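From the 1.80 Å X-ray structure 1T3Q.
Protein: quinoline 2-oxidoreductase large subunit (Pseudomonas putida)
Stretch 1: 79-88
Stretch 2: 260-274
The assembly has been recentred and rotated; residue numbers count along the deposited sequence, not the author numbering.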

# COMPACT_ATOMS: atom_id res chain seq x y z
N ASP B 79 -20.86 6.09 -24.02
CA ASP B 79 -19.71 6.70 -23.36
C ASP B 79 -18.56 5.71 -23.30
O ASP B 79 -17.41 6.04 -23.59
CB ASP B 79 -20.08 7.12 -21.94
CG ASP B 79 -21.12 8.21 -21.90
OD1 ASP B 79 -20.91 9.26 -22.54
OD2 ASP B 79 -22.16 8.02 -21.23
N VAL B 80 -18.88 4.48 -22.90
CA VAL B 80 -17.87 3.44 -22.78
C VAL B 80 -17.32 3.01 -24.13
O VAL B 80 -16.12 2.81 -24.29
CB VAL B 80 -18.44 2.22 -22.04
CG1 VAL B 80 -17.37 1.17 -21.84
CG2 VAL B 80 -19.01 2.65 -20.69
N ALA B 81 -18.21 2.87 -25.11
CA ALA B 81 -17.81 2.44 -26.45
C ALA B 81 -16.67 3.29 -27.01
O ALA B 81 -15.88 2.82 -27.84
CB ALA B 81 -19.00 2.48 -27.39
N GLU B 82 -16.58 4.54 -26.57
CA GLU B 82 -15.53 5.44 -27.05
C GLU B 82 -14.17 5.09 -26.45
O GLU B 82 -13.13 5.45 -26.99
CB GLU B 82 -15.86 6.89 -26.70
CG GLU B 82 -17.22 7.37 -27.19
CD GLU B 82 -17.39 8.87 -27.05
OE1 GLU B 82 -18.52 9.38 -27.24
OE2 GLU B 82 -16.39 9.56 -26.74
N LEU B 83 -14.19 4.38 -25.32
CA LEU B 83 -12.96 4.02 -24.63
C LEU B 83 -12.54 2.58 -24.86
O LEU B 83 -11.35 2.26 -24.82
CB LEU B 83 -13.14 4.28 -23.13
CG LEU B 83 -13.55 5.72 -22.79
CD1 LEU B 83 -13.87 5.83 -21.31
CD2 LEU B 83 -12.42 6.67 -23.17
N SER B 84 -13.51 1.70 -25.10
CA SER B 84 -13.22 0.30 -25.33
C SER B 84 -14.39 -0.40 -26.01
O SER B 84 -15.54 -0.18 -25.64
CB SER B 84 -12.91 -0.40 -24.01
OG SER B 84 -12.81 -1.80 -24.18
N GLN B 85 -14.09 -1.24 -27.00
CA GLN B 85 -15.13 -1.96 -27.71
C GLN B 85 -15.58 -3.16 -26.87
O GLN B 85 -16.61 -3.77 -27.15
CB GLN B 85 -14.62 -2.43 -29.08
CG GLN B 85 -13.79 -3.70 -29.04
CD GLN B 85 -13.36 -4.16 -30.43
OE1 GLN B 85 -14.12 -4.05 -31.40
NE2 GLN B 85 -12.15 -4.70 -30.52
N GLY B 86 -14.80 -3.50 -25.84
CA GLY B 86 -15.18 -4.60 -24.98
C GLY B 86 -14.26 -5.81 -24.97
O GLY B 86 -13.13 -5.77 -25.44
N ILE B 87 -14.78 -6.91 -24.43
CA ILE B 87 -14.02 -8.14 -24.30
C ILE B 87 -14.11 -9.03 -25.54
O ILE B 87 -15.16 -9.58 -25.84
CB ILE B 87 -14.53 -8.95 -23.08
CG1 ILE B 87 -14.45 -8.08 -21.82
CG2 ILE B 87 -13.70 -10.22 -22.92
CD1 ILE B 87 -15.03 -8.74 -20.59
N VAL B 88 -12.99 -9.15 -26.25
CA VAL B 88 -12.91 -9.98 -27.44
C VAL B 88 -12.54 -11.40 -27.02
O VAL B 88 -11.49 -11.61 -26.41
CB VAL B 88 -11.84 -9.45 -28.42
CG1 VAL B 88 -11.83 -10.29 -29.69
CG2 VAL B 88 -12.11 -8.00 -28.74
N HIS B 260 -12.12 -15.32 -14.71
CA HIS B 260 -12.62 -14.71 -15.95
C HIS B 260 -12.32 -13.23 -15.89
O HIS B 260 -12.07 -12.67 -14.81
CB HIS B 260 -14.14 -14.83 -16.09
CG HIS B 260 -14.66 -16.24 -16.09
ND1 HIS B 260 -15.10 -16.87 -14.95
CD2 HIS B 260 -14.82 -17.13 -17.10
CE1 HIS B 260 -15.52 -18.08 -15.25
NE2 HIS B 260 -15.36 -18.27 -16.55
N LEU B 261 -12.34 -12.59 -17.05
CA LEU B 261 -12.13 -11.15 -17.09
C LEU B 261 -13.55 -10.60 -17.00
O LEU B 261 -14.41 -10.98 -17.79
CB LEU B 261 -11.49 -10.73 -18.41
CG LEU B 261 -11.25 -9.22 -18.50
CD1 LEU B 261 -10.19 -8.80 -17.48
CD2 LEU B 261 -10.79 -8.85 -19.91
N HIS B 262 -13.81 -9.72 -16.04
CA HIS B 262 -15.15 -9.17 -15.90
C HIS B 262 -15.24 -7.77 -16.48
O HIS B 262 -14.30 -6.98 -16.39
CB HIS B 262 -15.55 -9.09 -14.42
CG HIS B 262 -15.16 -10.29 -13.62
ND1 HIS B 262 -15.64 -11.55 -13.90
CD2 HIS B 262 -14.31 -10.42 -12.58
CE1 HIS B 262 -15.10 -12.41 -13.06
NE2 HIS B 262 -14.29 -11.76 -12.25
N PRO B 263 -16.37 -7.44 -17.12
CA PRO B 263 -16.51 -6.10 -17.69
C PRO B 263 -16.19 -5.05 -16.61
O PRO B 263 -15.52 -4.06 -16.88
CB PRO B 263 -17.97 -6.07 -18.11
CG PRO B 263 -18.20 -7.47 -18.57
CD PRO B 263 -17.50 -8.30 -17.50
N GLU B 264 -16.65 -5.30 -15.39
CA GLU B 264 -16.42 -4.36 -14.30
C GLU B 264 -14.95 -4.09 -14.00
O GLU B 264 -14.60 -2.99 -13.57
CB GLU B 264 -17.14 -4.82 -13.03
CG GLU B 264 -18.66 -4.79 -13.14
CD GLU B 264 -19.26 -6.11 -13.59
OE1 GLU B 264 -18.63 -6.81 -14.42
OE2 GLU B 264 -20.37 -6.44 -13.14
N GLU B 265 -14.07 -5.07 -14.21
CA GLU B 265 -12.65 -4.86 -13.96
C GLU B 265 -12.12 -3.79 -14.91
O GLU B 265 -11.32 -2.94 -14.53
CB GLU B 265 -11.85 -6.16 -14.13
CG GLU B 265 -12.16 -7.20 -13.07
CD GLU B 265 -11.45 -8.52 -13.30
OE1 GLU B 265 -10.68 -8.95 -12.41
OE2 GLU B 265 -11.67 -9.15 -14.36
N LEU B 266 -12.58 -3.84 -16.15
CA LEU B 266 -12.14 -2.86 -17.12
C LEU B 266 -12.80 -1.53 -16.79
O LEU B 266 -12.14 -0.49 -16.81
CB LEU B 266 -12.53 -3.29 -18.54
CG LEU B 266 -11.92 -4.61 -19.03
CD1 LEU B 266 -12.34 -4.86 -20.47
CD2 LEU B 266 -10.41 -4.54 -18.93
N LEU B 267 -14.08 -1.58 -16.45
CA LEU B 267 -14.81 -0.36 -16.13
C LEU B 267 -14.21 0.46 -15.01
O LEU B 267 -14.07 1.67 -15.14
CB LEU B 267 -16.28 -0.68 -15.83
CG LEU B 267 -17.12 -1.08 -17.05
CD1 LEU B 267 -18.46 -1.62 -16.60
CD2 LEU B 267 -17.30 0.13 -17.98
N VAL B 268 -13.83 -0.17 -13.90
CA VAL B 268 -13.25 0.62 -12.82
C VAL B 268 -11.96 1.31 -13.25
O VAL B 268 -11.68 2.43 -12.81
CB VAL B 268 -13.00 -0.21 -11.53
CG1 VAL B 268 -14.34 -0.62 -10.93
CG2 VAL B 268 -12.16 -1.44 -11.85
N CYS B 269 -11.19 0.67 -14.12
CA CYS B 269 -9.95 1.27 -14.60
C CYS B 269 -10.28 2.50 -15.44
O CYS B 269 -9.66 3.55 -15.30
CB CYS B 269 -9.14 0.28 -15.44
SG CYS B 269 -8.51 -1.13 -14.49
N LEU B 270 -11.26 2.34 -16.33
CA LEU B 270 -11.68 3.44 -17.19
C LEU B 270 -12.25 4.58 -16.36
O LEU B 270 -11.96 5.74 -16.61
CB LEU B 270 -12.73 2.95 -18.20
CG LEU B 270 -12.24 1.95 -19.25
CD1 LEU B 270 -13.41 1.49 -20.10
CD2 LEU B 270 -11.17 2.59 -20.12
N LEU B 271 -13.05 4.23 -15.36
CA LEU B 271 -13.68 5.22 -14.50
C LEU B 271 -12.66 5.97 -13.65
O LEU B 271 -12.74 7.20 -13.51
CB LEU B 271 -14.72 4.55 -13.61
CG LEU B 271 -15.98 4.07 -14.34
CD1 LEU B 271 -16.78 3.12 -13.45
CD2 LEU B 271 -16.83 5.28 -14.74
N SER B 272 -11.71 5.25 -13.07
CA SER B 272 -10.70 5.90 -12.25
C SER B 272 -9.84 6.83 -13.10
O SER B 272 -9.47 7.91 -12.65
CB SER B 272 -9.81 4.87 -11.55
OG SER B 272 -8.82 5.54 -10.79
N ARG B 273 -9.52 6.41 -14.32
CA ARG B 273 -8.71 7.26 -15.18
C ARG B 273 -9.50 8.52 -15.51
O ARG B 273 -8.96 9.62 -15.49
CB ARG B 273 -8.33 6.53 -16.47
CG ARG B 273 -7.42 7.36 -17.39
CD ARG B 273 -6.98 6.57 -18.62
NE ARG B 273 -8.11 6.17 -19.43
CZ ARG B 273 -8.02 5.52 -20.59
NH1 ARG B 273 -9.11 5.19 -21.26
NH2 ARG B 273 -6.82 5.20 -21.08
N ALA B 274 -10.78 8.36 -15.79
CA ALA B 274 -11.64 9.49 -16.14
C ALA B 274 -11.85 10.48 -14.99
O ALA B 274 -11.87 11.69 -15.20
CB ALA B 274 -12.99 8.99 -16.64
O HOH W 1 -9.37 3.52 -23.47

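The contact between these stretches is apolar packing without a single direct hydrogen bond across it, and its centre is Ile 87. At the start of a strand, with CA to CB pointing toward the other stretch, this residue has more of its surface covered by the opposing stretch than any other here. Its side chain is extended, chi1 m and chi2 t, which carries CD1 into the place where the loop of stretch 2 becomes a helix. There CD1 lies 3.6 Å from O of Leu 261, a van der Waals approach to a carbonyl, and 4.0 Å from CG of Pro 263. One carbon back, CG1 of Ile 87 sits 4.1 Å from CD1 of Leu 266 and 4.2 Å from CD2 of Leu 261. A long, branched aliphatic side chain suits a pocket lined by two leucines, a proline ring and a piece of backbone.

That pocket is firmly built. His 262 occupies the N-cap position, and its N donates to OE2 of Glu 265 at 2.8 Å with a nearly straight geometry, so a side chain from the first turn reaches back to the residue before the helix. Pro 263 opens the helix, a position where the lack of an amide proton costs little, and offers its ring to Ile 87.

Further along, the helix presents Leu 266, Leu 270 and Arg 273 toward stretch 1, a spacing of three to four residues that keeps them on one side. Leu 267 starts sideways, but its end comes nearer, and its CD2 meets CG1 of Val 80 at 4.0 Å. The same CG1 of Val 80 lies 4.3 Å from CD1 of Leu 270. Compact and buried, Val 80 rests its CG1 against both leucines. Leu 270, in the m,t rotamer, also reaches the following turn: its CD2 is 4.0 Å from CB of Leu 83, and its CD1 is 4.4 Å from CB of Ser 84.

Stretch 1 must turn between these apolar anchors. The backbone bonds from N of Leu 83 and N of Ser 84 both end on O of Val 80, at 2.7 and 2.9 Å. Ser 84 suits its buried place by turning a CB to the leucine while its OG accepts from N of Gly 86 at 3.1 Å. Gly 86, with phi/psi of 116/-165, has a backbone shape in which a CB would jam against the carbonyl O of Gln 85; glycine permits the turn that delivers Ile 87.

The polar edge belongs to Leu 83 and Arg 273, both partly exposed. The long arginine side chain brings NH1 to 4.1 Å from CD2 of Leu 83, an oblique approach to the guanidinium. A water accepts from NH1 of Arg 273 at 2.8 Å and lies 2.7 Å from O of Leu 83, placed to donate to it, though acceptors elsewhere in the structure compete for its protons. The rule is clear: aliphatic groups pack the interior, while at the margin one water sits between a charged group and a backbone carbonyl.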